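Carbohydrate-binding protein (Flavonifractor plautii, PDB 6N1B) probably removes the acetyl group from N-acetylgalactosamine of the blood group A antigen, in a pathway converting A to universal O type blood. Local coordinates at residues 238-243 with 253-258; 232-237 with 265-270. All coordinates share one frame; numbering follows the deposited sequence.

Contact 1: residues 238-243 with 253-258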
ATOM      1  N   VAL A 238      -1.637 -10.679 -11.603  1.00  8.37           N
ATOM      2  CA  VAL A 238      -2.206 -10.649 -10.254  1.00  8.35           C
ATOM      3  C   VAL A 238      -3.004 -11.917  -9.954  1.00  8.39           C
ATOM      4  O   VAL A 238      -3.740 -12.470 -10.804  1.00  8.61           O
ATOM      5  CB  VAL A 238      -3.057  -9.367 -10.091  1.00  8.42           C
ATOM      6  CG1 VAL A 238      -3.943  -9.382  -8.878  1.00  8.75           C
ATOM      7  CG2 VAL A 238      -2.185  -8.114 -10.044  1.00  9.66           C
ATOM      8  N   GLU A 239      -2.817 -12.385  -8.743  1.00  8.84           N
ATOM      9  CA  GLU A 239      -3.552 -13.533  -8.195  1.00  8.25           C
ATOM     10  C   GLU A 239      -4.306 -13.088  -6.992  1.00  9.01           C
ATOM     11  O   GLU A 239      -3.828 -12.248  -6.177  1.00  9.08           O
ATOM     12  CB  GLU A 239      -2.626 -14.659  -7.789  1.00  9.17           C
ATOM     13  CG  GLU A 239      -1.915 -15.326  -8.994  1.00 11.36           C
ATOM     14  CD  GLU A 239      -0.905 -16.396  -8.601  1.00 10.92           C
ATOM     15  OE1 GLU A 239       0.028 -16.113  -7.806  1.00 12.96           O
ATOM     16  OE2 GLU A 239      -1.100 -17.517  -9.097  1.00 13.75           O
ATOM     17  N   MET A 240      -5.487 -13.683  -6.747  1.00  8.25           N
ATOM     18  CA  MET A 240      -6.247 -13.513  -5.509  1.00  8.42           C
ATOM     19  C   MET A 240      -6.278 -14.800  -4.727  1.00  8.57           C
ATOM     20  O   MET A 240      -6.159 -15.894  -5.270  1.00  8.61           O
ATOM     21  CB  MET A 240      -7.687 -12.996  -5.866  1.00  9.13           C
ATOM     22  CG  MET A 240      -8.545 -14.111  -6.440  1.00 10.91           C
ATOM     23  SD  MET A 240     -10.079 -13.528  -7.224  1.00 11.74           S
ATOM     24  CE  MET A 240     -10.809 -12.717  -5.864  1.00 10.80           C
ATOM     25  N   ARG A 241      -6.429 -14.644  -3.403  1.00  8.26           N
ATOM     26  CA  ARG A 241      -6.614 -15.716  -2.467  1.00  8.03           C
ATOM     27  C   ARG A 241      -7.747 -15.358  -1.502  1.00  8.12           C
ATOM     28  O   ARG A 241      -7.997 -14.169  -1.239  1.00  9.07           O
ATOM     29  CB  ARG A 241      -5.355 -15.978  -1.638  1.00  8.23           C
ATOM     30  CG  ARG A 241      -4.165 -16.407  -2.446  1.00  8.99           C
ATOM     31  CD  ARG A 241      -2.929 -16.352  -1.568  1.00 10.90           C
ATOM     32  NE  ARG A 241      -1.714 -17.039  -2.128  1.00 14.62           N
ATOM     33  CZ  ARG A 241      -0.915 -16.563  -2.985  1.00 14.45           C
ATOM     34  NH1 ARG A 241      -1.062 -15.325  -3.454  1.00 15.31           N
ATOM     35  NH2 ARG A 241       0.130 -17.217  -3.436  1.00 17.59           N
ATOM     36  N   TYR A 242      -8.406 -16.386  -0.971  1.00  8.22           N
ATOM     37  CA  TYR A 242      -9.481 -16.255  -0.045  1.00  7.81           C
ATOM     38  C   TYR A 242      -9.097 -16.800   1.323  1.00  7.12           C
ATOM     39  O   TYR A 242      -8.327 -17.758   1.469  1.00  8.75           O
ATOM     40  CB  TYR A 242     -10.686 -17.010  -0.566  1.00  8.79           C
ATOM     41  CG  TYR A 242     -11.309 -16.445  -1.857  1.00  8.05           C
ATOM     42  CD1 TYR A 242     -12.170 -15.386  -1.874  1.00  8.57           C
ATOM     43  CD2 TYR A 242     -11.019 -17.041  -3.087  1.00  9.07           C
ATOM     44  CE1 TYR A 242     -12.793 -14.925  -2.983  1.00  8.60           C
ATOM     45  CE2 TYR A 242     -11.623 -16.581  -4.270  1.00  9.55           C
ATOM     46  CZ  TYR A 242     -12.515 -15.501  -4.203  1.00  9.91           C
ATOM     47  OH  TYR A 242     -13.183 -15.057  -5.335  1.00 11.44           O
ATOM     48  N   SER A 243      -9.729 -16.241   2.366  1.00  8.07           N
ATOM     49  CA  SER A 243      -9.481 -16.681   3.733  1.00  7.98           C
ATOM     50  C   SER A 243     -10.750 -16.432   4.597  1.00  7.66           C
ATOM     51  O   SER A 243     -11.309 -15.330   4.517  1.00  9.03           O
ATOM     52  CB  SER A 243      -8.328 -15.944   4.388  1.00  9.26           C
ATOM     53  OG  SER A 243      -8.216 -16.283   5.767  1.00  9.09           O
ATOM     54  N   VAL A 253      -5.826 -17.951  -7.315  1.00 12.38           N
ATOM     55  CA  VAL A 253      -6.321 -17.964  -8.617  1.00 16.08           C
ATOM     56  C   VAL A 253      -6.162 -16.646  -9.361  1.00 11.44           C
ATOM     57  O   VAL A 253      -6.137 -15.589  -8.739  1.00 11.78           O
ATOM     58  CB  VAL A 253      -7.626 -18.410  -8.649  1.00 20.30           C
ATOM     59  CG1 VAL A 253      -8.532 -17.456  -8.070  1.00 14.74           C
ATOM     60  CG2 VAL A 253      -8.201 -18.640 -10.019  1.00 36.41           C
ATOM     61  N   ARG A 254      -5.885 -16.746 -10.618  1.00 11.49           N
ATOM     62  CA  ARG A 254      -5.603 -15.567 -11.385  1.00 10.36           C
ATOM     63  C   ARG A 254      -6.871 -14.775 -11.539  1.00 10.02           C
ATOM     64  O   ARG A 254      -7.921 -15.254 -11.888  1.00 13.93           O
ATOM     65  CB  ARG A 254      -5.239 -15.921 -12.900  1.00 17.04           C
ATOM     66  CG  ARG A 254      -3.934 -16.357 -13.111  1.00 21.11           C
ATOM     67  CD  ARG A 254      -3.433 -16.016 -14.532  1.00 15.11           C
ATOM     68  NE  ARG A 254      -4.278 -16.539 -15.609  1.00 14.07           N
ATOM     69  CZ  ARG A 254      -4.166 -17.767 -16.125  1.00 14.62           C
ATOM     70  NH1 ARG A 254      -3.338 -18.601 -15.730  1.00 18.79           N
ATOM     71  NH2 ARG A 254      -4.923 -18.109 -17.173  1.00 17.46           N
ATOM     72  N   VAL A 255      -6.761 -13.429 -11.377  1.00  8.78           N
ATOM     73  CA  VAL A 255      -7.847 -12.492 -11.746  1.00  8.89           C
ATOM     74  C   VAL A 255      -7.833 -12.362 -13.258  1.00  8.70           C
ATOM     75  O   VAL A 255      -6.817 -12.680 -13.921  1.00  8.70           O
ATOM     76  CB  VAL A 255      -7.717 -11.145 -11.099  1.00  8.72           C
ATOM     77  CG1 VAL A 255      -7.739 -11.236  -9.557  1.00 10.65           C
ATOM     78  CG2 VAL A 255      -6.485 -10.349 -11.561  1.00 10.62           C
ATOM     79  N   ASN A 256      -8.935 -11.886 -13.777  1.00  7.75           N
ATOM     80  CA  ASN A 256      -9.111 -11.674 -15.217  1.00  8.27           C
ATOM     81  C   ASN A 256      -9.299 -10.219 -15.543  1.00  8.33           C
ATOM     82  O   ASN A 256      -9.948  -9.499 -14.750  1.00  8.88           O
ATOM     83  CB  ASN A 256     -10.347 -12.439 -15.749  1.00  7.65           C
ATOM     84  CG  ASN A 256     -10.219 -13.918 -15.473  1.00  9.17           C
ATOM     85  OD1 ASN A 256     -11.176 -14.557 -14.841  1.00 14.48           O
ATOM     86  ND2 ASN A 256      -9.138 -14.523 -15.878  1.00  7.41           N
ATOM     87  N   GLY A 257      -8.750  -9.754 -16.644  1.00  8.42           N
ATOM     88  CA  GLY A 257      -9.058  -8.413 -17.112  1.00  8.70           C
ATOM     89  C   GLY A 257      -8.453  -7.318 -16.231  1.00  8.69           C
ATOM     90  O   GLY A 257      -8.995  -6.183 -16.362  1.00  8.84           O
ATOM     91  N   PHE A 258      -7.455  -7.574 -15.426  1.00  7.91           N
ATOM     92  CA  PHE A 258      -7.012  -6.599 -14.421  1.00  8.27           C
ATOM     93  C   PHE A 258      -6.691  -5.281 -15.008  1.00  7.87           C
ATOM     94  O   PHE A 258      -7.182  -4.220 -14.478  1.00  9.39           O
ATOM     95  CB  PHE A 258      -5.849  -7.215 -13.638  1.00  8.96           C
ATOM     96  CG  PHE A 258      -5.438  -6.406 -12.439  1.00  7.99           C
ATOM     97  CD1 PHE A 258      -6.301  -6.261 -11.376  1.00  9.27           C
ATOM     98  CD2 PHE A 258      -4.210  -5.740 -12.412  1.00  9.29           C
ATOM     99  CE1 PHE A 258      -5.956  -5.533 -10.244  1.00 11.20           C
ATOM    100  CE2 PHE A 258      -3.865  -5.004 -11.279  1.00  9.99           C
ATOM    101  CZ  PHE A 258      -4.695  -4.908 -10.221  1.00  8.73           C
TER
HETATM  102  O   HOH W   1      -4.015 -12.476 -13.563  1.00 10.59           O
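Met240 and Val253 face each other as a hydrogen-bonded antiparallel pair, and their side chains lie side by side on one face of the sheet, with Met240 CG 3.7 Å from Val253 CG1. Both are rotated into the position between backbone N and carbonyl carbon (chi1 75° for Met240, 70° for Val253), which brings these two carbons together. Two backbone bonds close the ring of this pair: Met240 N donates to Val253 O at 2.8 Å, and Val253 N returns the bond to Met240 O at 2.9 Å. One residue along, at the non-hydrogen-bonded pair Glu239 and Arg254, the side chains diverge.

Beyond this pair strand 253-254 ends, but the backbone stays extended at Val255, and Val255 N still reaches Val238 O at 3.2 Å, a longer bond with the donor tilted 30° from the carbonyl plane. A water that donates to both Val238 O and Val255 O gives the first of these oxygens a second partner. Val255 splits its branches, CG1 against the sulfur of Met240 and CG2 against Val238 CG1. Val238 is divided likewise: its other methyl, CG2, stands over one face of the Phe258 ring, 4.0 Å from the centroid and displaced toward the rim, a CH-pi contact.

The pairing is the outer hairpin of a four-stranded antiparallel sheet, with strand 253-254 at its margin. Strand 217-224 flanks 237-243 on the other side and sends Trp221 against Met240 and Val255, while Phe258 turns to the next sheet, touching Pro270 of strand 269-278 and Cys286 and Ser288 of strand 283-291.

Contact 2: residues 232-237 with 265-270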
ATOM      1  N   ASN A 232      10.731  -8.517 -14.328  1.00  9.77           N
ATOM      2  CA  ASN A 232       9.803  -9.500 -14.902  1.00  9.38           C
ATOM      3  C   ASN A 232       8.896  -8.855 -15.909  1.00  9.35           C
ATOM      4  O   ASN A 232       8.482  -9.522 -16.925  1.00 10.89           O
ATOM      5  CB  ASN A 232       9.055 -10.237 -13.791  1.00  9.56           C
ATOM      6  CG  ASN A 232       8.410 -11.521 -14.231  1.00  9.89           C
ATOM      7  OD1 ASN A 232       7.099 -11.689 -14.080  1.00 12.59           O
ATOM      8  ND2 ASN A 232       9.218 -12.447 -14.642  1.00  9.46           N
ATOM      9  N   GLY A 233       8.477  -7.628 -15.660  1.00  9.11           N
ATOM     10  CA  GLY A 233       7.757  -6.868 -16.658  1.00  9.26           C
ATOM     11  C   GLY A 233       6.419  -7.354 -17.075  1.00  9.14           C
ATOM     12  O   GLY A 233       5.529  -7.625 -16.248  1.00  9.25           O
ATOM     13  N   GLN A 234       6.209  -7.479 -18.416  1.00  9.31           N
ATOM     14  CA  GLN A 234       4.923  -7.833 -19.021  1.00  9.21           C
ATOM     15  C   GLN A 234       4.523  -9.294 -18.705  1.00  9.25           C
ATOM     16  O   GLN A 234       3.415  -9.652 -19.009  1.00 10.81           O
ATOM     17  CB  GLN A 234       4.970  -7.546 -20.526  1.00  9.38           C
ATOM     18  CG  GLN A 234       5.005  -6.072 -20.877  1.00  9.28           C
ATOM     19  CD  GLN A 234       3.810  -5.299 -20.369  1.00 11.59           C
ATOM     20  OE1 GLN A 234       2.668  -5.754 -20.446  1.00 12.13           O
ATOM     21  NE2 GLN A 234       4.134  -4.059 -19.824  1.00 14.64           N
ATOM     22  N   ALA A 235       5.405 -10.097 -18.072  1.00  8.42           N
ATOM     23  CA  ALA A 235       5.062 -11.413 -17.586  1.00  9.33           C
ATOM     24  C   ALA A 235       4.344 -11.410 -16.247  1.00 10.24           C
ATOM     25  O   ALA A 235       3.885 -12.460 -15.772  1.00 10.90           O
ATOM     26  CB  ALA A 235       6.268 -12.320 -17.510  1.00 11.20           C
ATOM     27  N   ASN A 236       4.247 -10.228 -15.603  1.00  8.34           N
ATOM     28  CA  ASN A 236       3.590 -10.107 -14.311  1.00  8.32           C
ATOM     29  C   ASN A 236       2.082 -10.386 -14.445  1.00  8.00           C
ATOM     30  O   ASN A 236       1.459 -10.028 -15.425  1.00  9.13           O
ATOM     31  CB  ASN A 236       3.749  -8.716 -13.715  1.00  8.52           C
ATOM     32  CG  ASN A 236       5.196  -8.363 -13.419  1.00  9.16           C
ATOM     33  OD1 ASN A 236       6.063  -9.213 -13.347  1.00  9.15           O
ATOM     34  ND2 ASN A 236       5.397  -7.075 -13.027  1.00  8.87           N
ATOM     35  N   PHE A 237       1.497 -10.929 -13.351  1.00  8.04           N
ATOM     36  CA  PHE A 237       0.019 -11.130 -13.307  1.00  8.63           C
ATOM     37  C   PHE A 237      -0.413 -11.171 -11.833  1.00  8.31           C
ATOM     38  O   PHE A 237       0.295 -11.672 -10.973  1.00  7.96           O
ATOM     39  CB  PHE A 237      -0.413 -12.406 -14.075  1.00  8.66           C
ATOM     40  CG  PHE A 237       0.134 -13.682 -13.512  1.00  8.79           C
ATOM     41  CD1 PHE A 237       1.343 -14.096 -13.824  1.00  9.71           C
ATOM     42  CD2 PHE A 237      -0.655 -14.415 -12.667  1.00 10.57           C
ATOM     43  CE1 PHE A 237       1.854 -15.228 -13.335  1.00 11.16           C
ATOM     44  CE2 PHE A 237      -0.175 -15.627 -12.150  1.00 11.26           C
ATOM     45  CZ  PHE A 237       1.080 -16.047 -12.512  1.00 11.33           C
ATOM     46  N   GLY A 265      -2.842   2.137 -27.207  1.00 11.78           N
ATOM     47  CA  GLY A 265      -3.272   0.806 -27.495  1.00 12.43           C
ATOM     48  C   GLY A 265      -2.380  -0.288 -27.037  1.00 13.02           C
ATOM     49  O   GLY A 265      -2.445  -1.385 -27.611  1.00 13.91           O
ATOM     50  N   GLN A 266      -1.501  -0.039 -26.041  1.00 12.08           N
ATOM     51  CA  GLN A 266      -0.446  -0.951 -25.581  1.00 12.04           C
ATOM     52  C   GLN A 266      -0.926  -1.534 -24.240  1.00 10.71           C
ATOM     53  O   GLN A 266      -1.454  -0.825 -23.382  1.00 10.22           O
ATOM     54  CB  GLN A 266       0.909  -0.276 -25.338  1.00 19.14           C
ATOM     55  CG  GLN A 266       1.612   0.580 -26.378  1.00 29.35           C
ATOM     56  CD  GLN A 266       1.507  -0.232 -27.524  1.00 21.29           C
ATOM     57  OE1 GLN A 266       2.059  -1.476 -27.445  1.00 31.48           O
ATOM     58  NE2 GLN A 266       1.283   0.368 -28.712  1.00 27.56           N
ATOM     59  N   GLN A 267      -0.698  -2.861 -24.036  1.00  8.55           N
ATOM     60  CA  GLN A 267      -1.143  -3.499 -22.797  1.00  8.15           C
ATOM     61  C   GLN A 267      -0.343  -3.028 -21.608  1.00  8.43           C
ATOM     62  O   GLN A 267       0.853  -2.901 -21.663  1.00 10.16           O
ATOM     63  CB  GLN A 267      -0.967  -5.007 -23.033  1.00  9.85           C
ATOM     64  CG  GLN A 267      -1.414  -5.848 -21.790  1.00  8.69           C
ATOM     65  CD  GLN A 267      -2.856  -5.786 -21.461  1.00  8.01           C
ATOM     66  OE1 GLN A 267      -3.727  -5.944 -22.372  1.00 10.42           O
ATOM     67  NE2 GLN A 267      -3.183  -5.572 -20.153  1.00  9.07           N
ATOM     68  N   LEU A 268      -1.064  -2.837 -20.513  1.00  8.10           N
ATOM     69  CA  LEU A 268      -0.431  -2.486 -19.228  1.00  8.66           C
ATOM     70  C   LEU A 268      -0.251  -3.707 -18.376  1.00  8.01           C
ATOM     71  O   LEU A 268      -1.089  -4.626 -18.367  1.00  9.14           O
ATOM     72  CB  LEU A 268      -1.334  -1.421 -18.515  1.00  8.20           C
ATOM     73  CG  LEU A 268      -1.387  -0.062 -19.247  1.00  9.14           C
ATOM     74  CD1 LEU A 268      -2.635   0.639 -18.852  1.00 10.36           C
ATOM     75  CD2 LEU A 268      -0.158   0.685 -18.865  1.00 10.23           C
ATOM     76  N   ALA A 269       0.806  -3.716 -17.578  1.00  8.94           N
ATOM     77  CA  ALA A 269       1.126  -4.793 -16.669  1.00  8.39           C
ATOM     78  C   ALA A 269       1.209  -4.274 -15.241  1.00  7.48           C
ATOM     79  O   ALA A 269       1.601  -3.120 -15.010  1.00  8.79           O
ATOM     80  CB  ALA A 269       2.476  -5.418 -17.030  1.00  9.90           C
ATOM     81  N   PRO A 270       0.857  -5.117 -14.271  1.00  7.40           N
ATOM     82  CA  PRO A 270       0.826  -4.679 -12.895  1.00  7.57           C
ATOM     83  C   PRO A 270       2.231  -4.645 -12.291  1.00  8.38           C
ATOM     84  O   PRO A 270       3.073  -5.485 -12.525  1.00  8.02           O
ATOM     85  CB  PRO A 270      -0.013  -5.741 -12.174  1.00  8.38           C
ATOM     86  CG  PRO A 270       0.238  -7.007 -13.026  1.00  9.46           C
ATOM     87  CD  PRO A 270       0.350  -6.459 -14.430  1.00  9.08           C
TER
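Pro270 O receives two side-chain amides: Asn236 ND2 donates to it at 2.9 Å, and Asn223 of strand 217-224 adds a weak hydrogen bond. The Asn236 bond approaches almost head-on to the carbonyl (C=O...donor angle 170°), and the oxygen lies close to the plane of the amide, though the N-H itself is somewhat bent from the line to it. Asn236 gets there with CG anti to its carbonyl carbon (chi1 -63°), and the same side chain rests its CB against Pro270 CG at 4.0 Å, joining a polar grip to an apolar one.

Beside this bond, Gln234 folds back at chi2 (-60°), bringing its terminal amide to the methyl of Ala269, whose CB is 3.4 Å from Gln234 OE1 and 3.5 Å from Gln234 NE2. That nitrogen is held by the carbonyls of Phe291 and Gly293, which fix the amide beside the methyl. Gln267 bends round to its own chain, NE2 giving a 2.9 Å bond to Leu268 O while also bonding Leu259 O.

Here the loop between strands 217-224 and 237-243 meets the start of strand 269-278, linking two successive four-stranded sheets; Phe291, from neighbouring strand 283-291, packs on both Asn236 and Ala269.

Overall arrangement
The two contacts have centres 15 Å apart, contact 1 nested within the loop that contact 2 closes. Their first segments, 232-237 and 238-243, follow each other without a gap; 253-258 and then 265-270 come later. The backbone pairing of contact 1 belongs to one four-stranded sheet, while its loop end leans on the next. They also touch directly, Val238 on Pro270 and Arg254 on Phe237. Such successive antiparallel sheets are consistent with a beta-propeller, where contact 1 finishes one blade's outer edge and contact 2 joins it to the next. Asn236 lies about 9 Å (nearest atoms) from the bound alpha-galactose, and the loop leading to it includes pocket residues Val228, Gly229 and Tyr230.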